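Local coordinates for protein dicer Related Helicase (Caenorhabditis elegans, PDB 6M6S) that binds 5'-triphosphate double-stranded RNA through this C-terminal domain, as part of a longer RLR-family helicase that probably hydrolyses ATP, at residues W42-K50 and S65-V76; Q89-F97 and K108-F119. All coordinates share one frame; numbering follows the deposited sequence.

Interaction 1 of 2, residues W42-K50 and S65-V76. With ZN (zinc ion), chain F.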
loop_
_atom_site.group_PDB
_atom_site.type_symbol
_atom_site.label_atom_id
_atom_site.label_comp_id
_atom_site.label_asym_id
_atom_site.label_seq_id
_atom_site.Cartn_x
_atom_site.Cartn_y
_atom_site.Cartn_z
ATOM N N TRP B 42 -4.955 1.988 24.309
ATOM C CA TRP B 42 -4.509 3.319 24.638
ATOM C C TRP B 42 -3.114 3.306 25.316
ATOM O O TRP B 42 -2.382 4.335 25.266
ATOM C CB TRP B 42 -5.524 3.989 25.572
ATOM C CG TRP B 42 -6.886 4.333 24.945
ATOM C CD1 TRP B 42 -8.095 3.773 25.247
ATOM C CD2 TRP B 42 -7.152 5.372 23.985
ATOM N NE1 TRP B 42 -9.096 4.377 24.551
ATOM C CE2 TRP B 42 -8.566 5.377 23.785
ATOM C CE3 TRP B 42 -6.339 6.304 23.296
ATOM C CZ2 TRP B 42 -9.185 6.243 22.895
ATOM C CZ3 TRP B 42 -6.940 7.191 22.420
ATOM C CH2 TRP B 42 -8.375 7.173 22.269
ATOM N N ARG B 43 -2.714 2.179 25.933
ATOM C CA ARG B 43 -1.391 2.042 26.553
ATOM C C ARG B 43 -0.280 2.268 25.539
ATOM O O ARG B 43 0.824 2.718 25.897
ATOM C CB ARG B 43 -1.233 0.630 27.140
ATOM C CG ARG B 43 -2.386 0.248 28.077
ATOM C CD ARG B 43 -2.578 -1.258 28.071
ATOM N NE ARG B 43 -1.363 -1.966 28.458
ATOM C CZ ARG B 43 -1.114 -3.235 28.142
ATOM N NH1 ARG B 43 -1.992 -3.928 27.421
ATOM N NH2 ARG B 43 0.019 -3.807 28.534
ATOM N N PHE B 44 -0.616 2.013 24.281
ATOM C CA PHE B 44 0.384 2.020 23.186
ATOM C C PHE B 44 0.328 3.268 22.323
ATOM O O PHE B 44 0.971 3.361 21.247
ATOM C CB PHE B 44 0.239 0.748 22.345
ATOM C CG PHE B 44 0.276 -0.485 23.185
ATOM C CD1 PHE B 44 1.340 -0.702 24.044
ATOM C CD2 PHE B 44 -0.817 -1.353 23.210
ATOM C CE1 PHE B 44 1.363 -1.821 24.866
ATOM C CE2 PHE B 44 -0.813 -2.476 24.038
ATOM C CZ PHE B 44 0.284 -2.701 24.880
ATOM N N LEU B 45 -0.430 4.262 22.774
ATOM C CA LEU B 45 -0.593 5.495 22.010
ATOM C C LEU B 45 -0.335 6.720 22.878
ATOM O O LEU B 45 -0.834 6.817 24.020
ATOM C CB LEU B 45 -1.997 5.621 21.451
ATOM C CG LEU B 45 -2.437 4.461 20.553
ATOM C CD1 LEU B 45 -3.881 4.589 20.255
ATOM C CD2 LEU B 45 -1.608 4.508 19.209
ATOM N N HIS B 46 0.386 7.702 22.338
ATOM C CA HIS B 46 0.363 9.032 22.946
ATOM C C HIS B 46 -0.718 9.878 22.253
ATOM O O HIS B 46 -0.923 9.794 21.015
ATOM C CB HIS B 46 1.706 9.811 22.790
ATOM C CG HIS B 46 2.891 9.168 23.463
ATOM N ND1 HIS B 46 3.141 9.288 24.817
ATOM C CD2 HIS B 46 3.920 8.437 22.954
ATOM C CE1 HIS B 46 4.248 8.627 25.122
ATOM N NE2 HIS B 46 4.750 8.109 24.008
ATOM N N VAL B 47 -1.373 10.732 23.038
ATOM C CA VAL B 47 -2.460 11.543 22.535
ATOM C C VAL B 47 -1.992 12.976 22.593
ATOM O O VAL B 47 -1.640 13.470 23.681
ATOM C CB VAL B 47 -3.740 11.303 23.408
ATOM C CG1 VAL B 47 -4.839 12.288 23.045
ATOM C CG2 VAL B 47 -4.205 9.837 23.345
ATOM N N GLU B 48 -1.954 13.656 21.436
ATOM C CA GLU B 48 -1.359 14.983 21.332
ATOM C C GLU B 48 -2.389 15.973 20.731
ATOM O O GLU B 48 -2.906 15.715 19.644
ATOM C CB GLU B 48 -0.087 14.941 20.493
ATOM C CG GLU B 48 0.635 16.275 20.461
ATOM C CD GLU B 48 1.553 16.534 21.704
ATOM O OE1 GLU B 48 1.702 15.661 22.606
ATOM O OE2 GLU B 48 2.150 17.627 21.755
ATOM N N SER B 49 -2.700 17.082 21.417
ATOM C CA SER B 49 -3.689 18.008 20.878
ATOM C C SER B 49 -3.264 18.576 19.514
ATOM O O SER B 49 -2.089 18.814 19.289
ATOM C CB SER B 49 -3.892 19.167 21.863
ATOM O OG SER B 49 -4.691 20.182 21.264
ATOM N N LYS B 50 -4.207 18.807 18.598
ATOM C CA LYS B 50 -3.828 19.413 17.299
ATOM C C LYS B 50 -3.783 20.945 17.270
ATOM O O LYS B 50 -3.154 21.560 16.377
ATOM C CB LYS B 50 -4.749 18.922 16.165
ATOM C CG LYS B 50 -4.384 17.563 15.642
ATOM C CD LYS B 50 -5.156 17.214 14.378
ATOM C CE LYS B 50 -4.729 18.076 13.196
ATOM N NZ LYS B 50 -5.468 17.682 11.967
ATOM N N SER B 65 -7.863 14.657 18.776
ATOM C CA SER B 65 -6.400 14.732 18.967
ATOM C C SER B 65 -5.614 13.793 18.060
ATOM O O SER B 65 -6.115 12.739 17.672
ATOM C CB SER B 65 -6.079 14.371 20.420
ATOM O OG SER B 65 -7.005 15.014 21.281
ATOM N N ASP B 66 -4.386 14.145 17.727
ATOM C CA ASP B 66 -3.540 13.199 16.983
ATOM C C ASP B 66 -3.163 12.056 17.914
ATOM O O ASP B 66 -3.107 12.241 19.144
ATOM C CB ASP B 66 -2.265 13.900 16.500
ATOM C CG ASP B 66 -2.489 14.651 15.207
ATOM O OD1 ASP B 66 -3.195 14.091 14.328
ATOM O OD2 ASP B 66 -1.999 15.788 15.086
ATOM N N ILE B 67 -2.908 10.854 17.372
ATOM C CA ILE B 67 -2.339 9.733 18.148
ATOM C C ILE B 67 -0.974 9.350 17.596
ATOM O O ILE B 67 -0.765 9.365 16.341
ATOM C CB ILE B 67 -3.234 8.505 18.183
ATOM C CG1 ILE B 67 -3.741 8.111 16.768
ATOM C CG2 ILE B 67 -4.413 8.774 19.209
ATOM C CD1 ILE B 67 -4.494 6.739 16.790
ATOM N N LYS B 68 -0.012 9.092 18.502
ATOM C CA LYS B 68 1.362 8.764 18.070
ATOM C C LYS B 68 1.746 7.445 18.655
ATOM O O LYS B 68 1.284 7.086 19.729
ATOM C CB LYS B 68 2.385 9.799 18.644
ATOM C CG LYS B 68 1.944 11.246 18.587
ATOM C CD LYS B 68 1.857 11.727 17.161
ATOM C CE LYS B 68 1.470 13.233 17.107
ATOM N NZ LYS B 68 1.476 13.870 15.692
ATOM N N CYS B 69 2.610 6.703 17.953
ATOM C CA CYS B 69 3.144 5.448 18.456
ATOM C C CYS B 69 3.783 5.719 19.810
ATOM O O CYS B 69 4.577 6.642 19.935
ATOM C CB CYS B 69 4.186 4.870 17.470
ATOM S SG CYS B 69 5.013 3.414 18.121
ATOM N N PHE B 70 3.424 4.950 20.844
ATOM C CA PHE B 70 4.029 5.142 22.179
ATOM C C PHE B 70 5.550 5.025 22.144
ATOM O O PHE B 70 6.251 5.757 22.863
ATOM C CB PHE B 70 3.478 4.140 23.226
ATOM C CG PHE B 70 3.934 4.429 24.658
ATOM C CD1 PHE B 70 3.291 5.397 25.433
ATOM C CD2 PHE B 70 4.995 3.724 25.223
ATOM C CE1 PHE B 70 3.702 5.671 26.738
ATOM C CE2 PHE B 70 5.420 3.987 26.551
ATOM C CZ PHE B 70 4.773 4.970 27.297
ATOM N N HIS B 71 6.060 4.141 21.301
ATOM C CA HIS B 71 7.472 3.830 21.289
ATOM C C HIS B 71 8.313 4.828 20.496
ATOM O O HIS B 71 9.324 5.349 21.003
ATOM C CB HIS B 71 7.710 2.430 20.683
ATOM C CG HIS B 71 9.115 1.955 20.862
ATOM N ND1 HIS B 71 9.968 1.716 19.804
ATOM C CD2 HIS B 71 9.834 1.715 21.987
ATOM C CE1 HIS B 71 11.148 1.339 20.268
ATOM N NE2 HIS B 71 11.088 1.325 21.588
ATOM N N CYS B 72 7.916 5.056 19.251
ATOM C CA CYS B 72 8.719 5.852 18.329
ATOM C C CYS B 72 8.122 7.234 18.036
ATOM O O CYS B 72 8.815 8.100 17.465
ATOM C CB CYS B 72 8.999 5.108 17.025
ATOM S SG CYS B 72 7.624 5.048 15.875
ATOM N N LYS B 73 6.884 7.449 18.502
ATOM C CA LYS B 73 6.208 8.758 18.411
ATOM C C LYS B 73 5.850 9.139 16.955
ATOM O O LYS B 73 5.462 10.296 16.696
ATOM C CB LYS B 73 7.003 9.891 19.087
ATOM C CG LYS B 73 6.797 9.825 20.619
ATOM C CD LYS B 73 7.835 8.867 21.124
ATOM C CE LYS B 73 7.787 8.627 22.610
ATOM N NZ LYS B 73 8.778 7.564 22.942
ATOM N N LEU B 74 5.939 8.178 16.024
ATOM C CA LEU B 74 5.446 8.516 14.698
ATOM C C LEU B 74 3.950 8.739 14.780
ATOM O O LEU B 74 3.240 8.025 15.539
ATOM C CB LEU B 74 5.716 7.354 13.724
ATOM C CG LEU B 74 5.695 7.941 12.283
ATOM C CD1 LEU B 74 6.573 7.274 11.360
ATOM C CD2 LEU B 74 4.411 7.612 11.774
ATOM N N ASP B 75 3.454 9.732 14.049
ATOM C CA ASP B 75 2.002 9.860 13.968
ATOM C C ASP B 75 1.356 8.647 13.308
ATOM O O ASP B 75 1.722 8.240 12.183
ATOM C CB ASP B 75 1.624 11.090 13.174
ATOM C CG ASP B 75 0.141 11.371 13.305
ATOM O OD1 ASP B 75 -0.648 10.672 12.589
ATOM O OD2 ASP B 75 -0.245 12.253 14.130
ATOM N N VAL B 76 0.352 8.081 13.964
ATOM C CA VAL B 76 -0.272 6.841 13.445
ATOM C C VAL B 76 -1.771 6.985 13.194
ATOM O O VAL B 76 -2.449 5.974 12.969
ATOM C CB VAL B 76 0.018 5.589 14.287
ATOM C CG1 VAL B 76 1.515 5.242 14.303
ATOM C CG2 VAL B 76 -0.519 5.737 15.735
HETATM ZN ZN ZN F . 6.460 3.117 16.325
#
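The rings of H46 and F70 lie nearly parallel, with planes at 15°, but are slid apart and barely overlap. F70 CD1 stands 3.3 Å above one face of the imidazole, toward its rim. C69 O sits at the edge of the imidazole, near its plane. Over one face of the F70 ring lies R43 O, 3.7 Å from F70 CD1. H46 NE2 also donates to F70 O at 3.0 Å, on a lone pair in the carbonyl plane, though the bond is bent, 136° at the hydrogen. K73 NZ gives F70 O a second donor. With H46 CG anti to the carbonyl carbon (chi1 -63°), the imidazole leans toward the turn after C69.

Strands 45-48 and 61-69 pair antiparallel. H46 and K68 exchange two backbone bonds, and so do E48 and D66. V47 and I67 form the non-hydrogen-bonded pair between them. Past the last strand pair, F70 N bonds to F44 O. The 69-72 turn is a CxxC zinc turn of the RIG-I-type C-terminal domain. C69 SG and C72 SG bind the zinc ion at 2.3 Å each, and C14 and C17 complete the four-cysteine site. C72 N donates to C69 SG, and L74 N to C72 SG, as in a zinc knuckle.

The tips of the L45 side chain meet apolar groups: CD1 meets I67 CD1, and CD2 meets V76 CG2 at 3.8 Å. P88 covers L45 and I67. On the sheet face of H46, E48 and D66, the K68 chain bends so that K68 NZ forms a salt bridge with D75 OD2 at 2.8 Å.

Interaction 2 of 2, residues Q89-F97 and K108-F119. With nucleotides of chain D.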
loop_
_atom_site.group_PDB
_atom_site.type_symbol
_atom_site.label_atom_id
_atom_site.label_comp_id
_atom_site.label_asym_id
_atom_site.label_seq_id
_atom_site.Cartn_x
_atom_site.Cartn_y
_atom_site.Cartn_z
ATOM N N GLN B 89 -8.415 5.973 15.664
ATOM C CA GLN B 89 -8.425 5.552 14.256
ATOM C C GLN B 89 -7.007 5.440 13.762
ATOM O O GLN B 89 -6.297 6.448 13.532
ATOM C CB GLN B 89 -9.163 6.605 13.458
ATOM C CG GLN B 89 -9.424 6.149 11.977
ATOM C CD GLN B 89 -9.900 7.332 11.181
ATOM O OE1 GLN B 89 -9.103 8.219 10.806
ATOM N NE2 GLN B 89 -11.213 7.400 10.961
ATOM N N LEU B 90 -6.526 4.201 13.654
ATOM C CA LEU B 90 -5.184 4.015 13.121
ATOM C C LEU B 90 -5.221 4.168 11.598
ATOM O O LEU B 90 -6.129 3.650 10.948
ATOM C CB LEU B 90 -4.676 2.648 13.492
ATOM C CG LEU B 90 -4.456 2.407 14.984
ATOM C CD1 LEU B 90 -4.232 0.915 15.291
ATOM C CD2 LEU B 90 -3.213 3.295 15.396
ATOM N N SER B 91 -4.261 4.888 11.022
ATOM C CA SER B 91 -4.220 5.118 9.571
ATOM C C SER B 91 -3.608 3.851 8.916
ATOM O O SER B 91 -2.556 3.385 9.400
ATOM C CB SER B 91 -3.266 6.258 9.281
ATOM O OG SER B 91 -3.086 6.362 7.851
ATOM N N VAL B 92 -4.185 3.343 7.815
ATOM C CA VAL B 92 -3.535 2.190 7.166
ATOM C C VAL B 92 -2.138 2.504 6.712
ATOM O O VAL B 92 -1.293 1.617 6.593
ATOM C CB VAL B 92 -4.205 1.702 5.872
ATOM C CG1 VAL B 92 -5.237 0.665 6.150
ATOM C CG2 VAL B 92 -4.712 2.856 4.985
ATOM N N LYS B 93 -1.857 3.771 6.398
ATOM C CA LYS B 93 -0.493 4.145 5.989
ATOM C C LYS B 93 0.606 3.992 7.043
ATOM O O LYS B 93 1.767 4.003 6.703
ATOM C CB LYS B 93 -0.482 5.600 5.544
ATOM C CG LYS B 93 -1.406 5.888 4.405
ATOM C CD LYS B 93 -1.597 7.406 4.322
ATOM C CE LYS B 93 -2.504 7.769 3.161
ATOM N NZ LYS B 93 -2.400 9.226 2.835
ATOM N N ALA B 94 0.233 3.873 8.341
ATOM C CA ALA B 94 1.198 3.797 9.394
ATOM C C ALA B 94 1.342 2.381 9.914
ATOM O O ALA B 94 2.162 2.167 10.819
ATOM C CB ALA B 94 0.657 4.649 10.564
ATOM N N LEU B 95 0.603 1.461 9.297
ATOM C CA LEU B 95 0.491 0.067 9.788
ATOM C C LEU B 95 1.166 -0.966 8.894
ATOM O O LEU B 95 1.173 -0.862 7.651
ATOM C CB LEU B 95 -0.961 -0.334 9.895
ATOM C CG LEU B 95 -1.773 0.462 10.942
ATOM C CD1 LEU B 95 -3.181 -0.075 10.909
ATOM C CD2 LEU B 95 -1.148 0.352 12.350
ATOM N N THR B 96 1.735 -1.971 9.558
ATOM C CA THR B 96 2.098 -3.217 8.898
ATOM C C THR B 96 1.209 -4.272 9.527
ATOM O O THR B 96 1.074 -4.354 10.771
ATOM C CB THR B 96 3.557 -3.543 9.123
ATOM O OG1 THR B 96 4.351 -2.547 8.435
ATOM C CG2 THR B 96 3.944 -4.864 8.444
ATOM N N PHE B 97 0.567 -5.114 8.706
ATOM C CA PHE B 97 -0.245 -6.219 9.205
ATOM C C PHE B 97 0.589 -7.487 9.204
ATOM O O PHE B 97 1.239 -7.802 8.203
ATOM C CB PHE B 97 -1.465 -6.397 8.320
ATOM C CG PHE B 97 -2.345 -5.180 8.293
ATOM C CD1 PHE B 97 -3.351 -5.020 9.217
ATOM C CD2 PHE B 97 -2.144 -4.203 7.351
ATOM C CE1 PHE B 97 -4.140 -3.878 9.176
ATOM C CE2 PHE B 97 -2.915 -3.051 7.315
ATOM C CZ PHE B 97 -3.948 -2.930 8.250
ATOM N N LYS B 108 -0.937 -2.035 3.153
ATOM C CA LYS B 108 -2.124 -1.830 2.308
ATOM C C LYS B 108 -2.381 -0.316 2.161
ATOM O O LYS B 108 -2.032 0.470 3.053
ATOM C CB LYS B 108 -3.330 -2.502 2.979
ATOM C CG LYS B 108 -3.200 -4.050 3.043
ATOM C CD LYS B 108 -3.206 -4.628 1.618
ATOM C CE LYS B 108 -2.977 -6.165 1.628
ATOM N NZ LYS B 108 -2.827 -6.751 0.252
ATOM N N ALA B 109 -2.823 0.062 0.971
ATOM C CA ALA B 109 -3.023 1.456 0.611
ATOM C C ALA B 109 -4.319 2.010 1.219
ATOM O O ALA B 109 -4.362 3.163 1.600
ATOM C CB ALA B 109 -3.046 1.567 -0.885
ATOM N N LYS B 110 -5.324 1.158 1.384
ATOM C CA LYS B 110 -6.601 1.624 1.921
ATOM C C LYS B 110 -7.166 0.582 2.882
ATOM O O LYS B 110 -6.955 -0.606 2.614
ATOM C CB LYS B 110 -7.612 1.693 0.777
ATOM C CG LYS B 110 -7.132 2.353 -0.530
ATOM C CD LYS B 110 -8.318 2.790 -1.403
ATOM C CE LYS B 110 -8.586 1.830 -2.563
ATOM N NZ LYS B 110 -9.161 2.583 -3.734
ATOM N N TRP B 111 -7.913 1.028 3.906
ATOM C CA TRP B 111 -8.633 0.115 4.814
ATOM C C TRP B 111 -9.487 -0.831 3.975
ATOM O O TRP B 111 -9.673 -2.002 4.300
ATOM C CB TRP B 111 -9.453 0.839 5.938
ATOM C CG TRP B 111 -8.679 1.126 7.158
ATOM C CD1 TRP B 111 -8.306 2.342 7.623
ATOM C CD2 TRP B 111 -8.191 0.177 8.073
ATOM N NE1 TRP B 111 -7.575 2.196 8.789
ATOM C CE2 TRP B 111 -7.514 0.869 9.095
ATOM C CE3 TRP B 111 -8.255 -1.220 8.129
ATOM C CZ2 TRP B 111 -6.892 0.233 10.152
ATOM C CZ3 TRP B 111 -7.686 -1.839 9.189
ATOM C CH2 TRP B 111 -6.981 -1.110 10.198
ATOM N N SER B 112 -9.995 -0.336 2.863
ATOM C CA SER B 112 -10.763 -1.174 1.961
ATOM C C SER B 112 -10.019 -2.377 1.362
ATOM O O SER B 112 -10.633 -3.404 1.085
ATOM C CB SER B 112 -11.406 -0.320 0.882
ATOM O OG SER B 112 -10.427 0.548 0.336
ATOM N N ASP B 113 -8.691 -2.264 1.177
ATOM C CA ASP B 113 -7.911 -3.381 0.616
ATOM C C ASP B 113 -7.627 -4.409 1.737
ATOM O O ASP B 113 -7.526 -5.607 1.440
ATOM C CB ASP B 113 -6.546 -2.931 0.079
ATOM C CG ASP B 113 -6.651 -2.111 -1.203
ATOM O OD1 ASP B 113 -7.493 -2.447 -2.046
ATOM O OD2 ASP B 113 -5.889 -1.132 -1.350
ATOM N N VAL B 114 -7.596 -3.935 2.966
ATOM C CA VAL B 114 -7.454 -4.806 4.137
ATOM C C VAL B 114 -8.644 -5.764 4.209
ATOM O O VAL B 114 -8.470 -6.972 4.423
ATOM C CB VAL B 114 -7.329 -3.996 5.434
ATOM C CG1 VAL B 114 -7.257 -4.916 6.644
ATOM C CG2 VAL B 114 -6.062 -3.090 5.405
ATOM N N GLU B 115 -9.867 -5.232 4.046
ATOM C CA GLU B 115 -11.084 -6.104 3.990
ATOM C C GLU B 115 -11.095 -7.127 2.897
ATOM O O GLU B 115 -11.579 -8.264 3.043
ATOM C CB GLU B 115 -12.351 -5.246 3.825
ATOM C CG GLU B 115 -12.604 -4.357 4.965
ATOM C CD GLU B 115 -13.980 -3.628 4.897
ATOM O OE1 GLU B 115 -14.040 -2.501 4.374
ATOM O OE2 GLU B 115 -14.988 -4.199 5.344
ATOM N N GLN B 116 -10.627 -6.713 1.729
ATOM C CA GLN B 116 -10.615 -7.566 0.592
ATOM C C GLN B 116 -9.572 -8.676 0.664
ATOM O O GLN B 116 -9.815 -9.779 0.205
ATOM C CB GLN B 116 -10.359 -6.728 -0.652
ATOM C CG GLN B 116 -10.689 -7.435 -1.925
ATOM C CD GLN B 116 -10.613 -6.520 -3.158
ATOM O OE1 GLN B 116 -10.705 -5.292 -3.044
ATOM N NE2 GLN B 116 -10.435 -7.120 -4.330
ATOM N N ASP B 117 -8.406 -8.362 1.215
ATOM C CA ASP B 117 -7.265 -9.250 1.021
ATOM C C ASP B 117 -6.976 -10.003 2.330
ATOM O O ASP B 117 -6.546 -11.174 2.304
ATOM C CB ASP B 117 -6.048 -8.397 0.712
ATOM C CG ASP B 117 -6.120 -7.719 -0.686
ATOM O OD1 ASP B 117 -7.011 -8.073 -1.482
ATOM O OD2 ASP B 117 -5.274 -6.832 -0.959
ATOM N N LEU B 118 -7.240 -9.379 3.478
ATOM C CA LEU B 118 -6.645 -9.914 4.713
ATOM C C LEU B 118 -7.679 -10.445 5.700
ATOM O O LEU B 118 -7.613 -11.607 6.120
ATOM C CB LEU B 118 -5.760 -8.865 5.424
ATOM C CG LEU B 118 -4.603 -8.248 4.586
ATOM C CD1 LEU B 118 -3.747 -7.272 5.403
ATOM C CD2 LEU B 118 -3.708 -9.395 4.030
ATOM N N PHE B 119 -8.608 -9.588 6.125
ATOM C CA PHE B 119 -9.576 -10.064 7.109
ATOM C C PHE B 119 -10.914 -9.308 7.061
ATOM O O PHE B 119 -10.950 -8.126 6.706
ATOM C CB PHE B 119 -8.992 -9.989 8.529
ATOM C CG PHE B 119 -8.465 -8.616 8.942
ATOM C CD1 PHE B 119 -9.284 -7.666 9.564
ATOM C CD2 PHE B 119 -7.116 -8.311 8.804
ATOM C CE1 PHE B 119 -8.753 -6.428 9.994
ATOM C CE2 PHE B 119 -6.589 -7.086 9.198
ATOM C CZ PHE B 119 -7.411 -6.120 9.790
ATOM P P G D 2 -7.290 10.656 6.348
ATOM O OP1 G D 2 -6.108 9.777 6.077
ATOM O OP2 G D 2 -7.581 11.696 5.303
ATOM O "O5'" G D 2 -8.511 9.637 6.479
ATOM C "C5'" G D 2 -8.509 8.660 7.511
ATOM C "C4'" G D 2 -9.801 7.892 7.501
ATOM O "O4'" G D 2 -10.883 8.755 7.885
ATOM C "C3'" G D 2 -10.248 7.325 6.156
ATOM O "O3'" G D 2 -9.616 6.097 5.895
ATOM C "C2'" G D 2 -11.738 7.130 6.382
ATOM O "O2'" G D 2 -11.936 5.965 7.177
ATOM C "C1'" G D 2 -12.072 8.343 7.246
ATOM N N9 G D 2 -12.557 9.494 6.467
ATOM C C8 G D 2 -11.830 10.631 6.104
ATOM N N7 G D 2 -12.562 11.506 5.444
ATOM C C5 G D 2 -13.832 10.916 5.403
ATOM C C6 G D 2 -15.054 11.365 4.831
ATOM O O6 G D 2 -15.261 12.417 4.249
ATOM N N1 G D 2 -16.094 10.454 4.995
ATOM C C2 G D 2 -15.988 9.247 5.655
ATOM N N2 G D 2 -17.103 8.489 5.746
ATOM N N3 G D 2 -14.851 8.821 6.195
ATOM C C4 G D 2 -13.838 9.693 6.029
ATOM P P G D 4 -11.990 3.940 -0.470
ATOM O OP1 G D 4 -11.507 2.629 -0.982
ATOM O OP2 G D 4 -11.159 5.173 -0.528
ATOM O "O5'" G D 4 -13.337 4.347 -1.227
ATOM C "C5'" G D 4 -14.462 3.503 -1.204
ATOM C "C4'" G D 4 -15.635 4.171 -1.862
ATOM O "O4'" G D 4 -16.105 5.298 -1.076
ATOM C "C3'" G D 4 -15.372 4.764 -3.222
ATOM O "O3'" G D 4 -15.370 3.756 -4.203
ATOM C "C2'" G D 4 -16.513 5.762 -3.352
ATOM O "O2'" G D 4 -17.734 5.072 -3.543
ATOM C "C1'" G D 4 -16.563 6.315 -1.936
ATOM N N9 G D 4 -15.701 7.494 -1.752
ATOM C C8 G D 4 -14.417 7.553 -1.246
ATOM N N7 G D 4 -13.959 8.776 -1.243
ATOM C C5 G D 4 -14.997 9.555 -1.751
ATOM C C6 G D 4 -15.097 10.957 -1.977
ATOM O O6 G D 4 -14.249 11.840 -1.741
ATOM N N1 G D 4 -16.338 11.285 -2.543
ATOM C C2 G D 4 -17.356 10.403 -2.839
ATOM N N2 G D 4 -18.487 10.907 -3.382
ATOM N N3 G D 4 -17.262 9.103 -2.611
ATOM C C4 G D 4 -16.069 8.764 -2.083
ATOM P P C D 3 -9.060 5.768 4.442
ATOM O OP1 C D 3 -8.424 4.433 4.598
ATOM O OP2 C D 3 -8.515 6.997 3.810
ATOM O "O5'" C D 3 -10.409 5.454 3.638
ATOM C "C5'" C D 3 -11.210 4.320 3.942
ATOM C "C4'" C D 3 -12.608 4.430 3.381
ATOM O "O4'" C D 3 -13.289 5.567 3.971
ATOM C "C3'" C D 3 -12.752 4.703 1.895
ATOM O "O3'" C D 3 -12.431 3.619 1.036
ATOM C "C2'" C D 3 -14.195 5.184 1.817
ATOM O "O2'" C D 3 -15.120 4.111 1.970
ATOM C "C1'" C D 3 -14.273 6.047 3.076
ATOM N N1 C D 3 -13.984 7.467 2.753
ATOM C C2 C D 3 -15.045 8.232 2.268
ATOM O O2 C D 3 -16.168 7.711 2.164
ATOM N N3 C D 3 -14.811 9.522 1.929
ATOM C C4 C D 3 -13.599 10.062 2.038
ATOM N N4 C D 3 -13.455 11.352 1.687
ATOM C C5 C D 3 -12.496 9.296 2.515
ATOM C C6 C D 3 -12.728 8.011 2.850
HETATM O O HOH W 1 -0.783 -0.812 5.683
#
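Apolar and aromatic packing of W111, V114, L118 and F119 on V92, L95 and F97 joins helix 111-117 to the 3-10 turn at 92-94 and the start of strand 95-99. F97, W111 and F119 form an aromatic cluster. V92 CG1 sits over the W111 five-membered ring, 3.5 Å from its centroid and 8° off the normal, a CH-pi contact. F97 turns an edge toward the face of the W111 six-membered ring, offset, with planes at 79°. F97 CG is anti to the carbonyl carbon (chi1 -61°), which brings F97 CZ to V114 CG2 at 3.5 Å. W111 NE1 holds the indole in its plane, donating to L90 O at 3.0 Å, nearly along the C=O axis. An alanine at W111 removes NE1 and the indole, which is likely to leave L90 O without its donor and open a gap beside V92 and F97.

A water accepts from K108 N and lies near V92 O and L95 O. S112 OG donates to OP1 of G4 of chain D at 2.7 Å, so the helix N-terminal end faces the RNA backbone. Y34 of strand 33-36 stacks on W111, and L12 of strand 11-14 packs against L95, F97 and W111.

In the fold
Interactions 1 and 2 meet at one sheet. Strand 75-82 begins in 65-76, and strand 85-90, its neighbour, ends in 89-97. V76 O and S91 N lie 2.9 Å apart, probably hydrogen-bonded, and V76 CG2 packs on L90 CD2. Interaction 1 is at the other edge of this sheet, at the zinc site. It is largely strand pairing, with H46, E48, D66 and K68 on one sheet face. Interaction 2 is the more buried of the two and packs a helix on a turn and a strand of the neighbouring four-stranded sheet. Its chemistry is mainly aromatic and aliphatic. It touches the RNA backbone, whereas interaction 1 stays about 9 Å from the nucleic acid at its nearest atom.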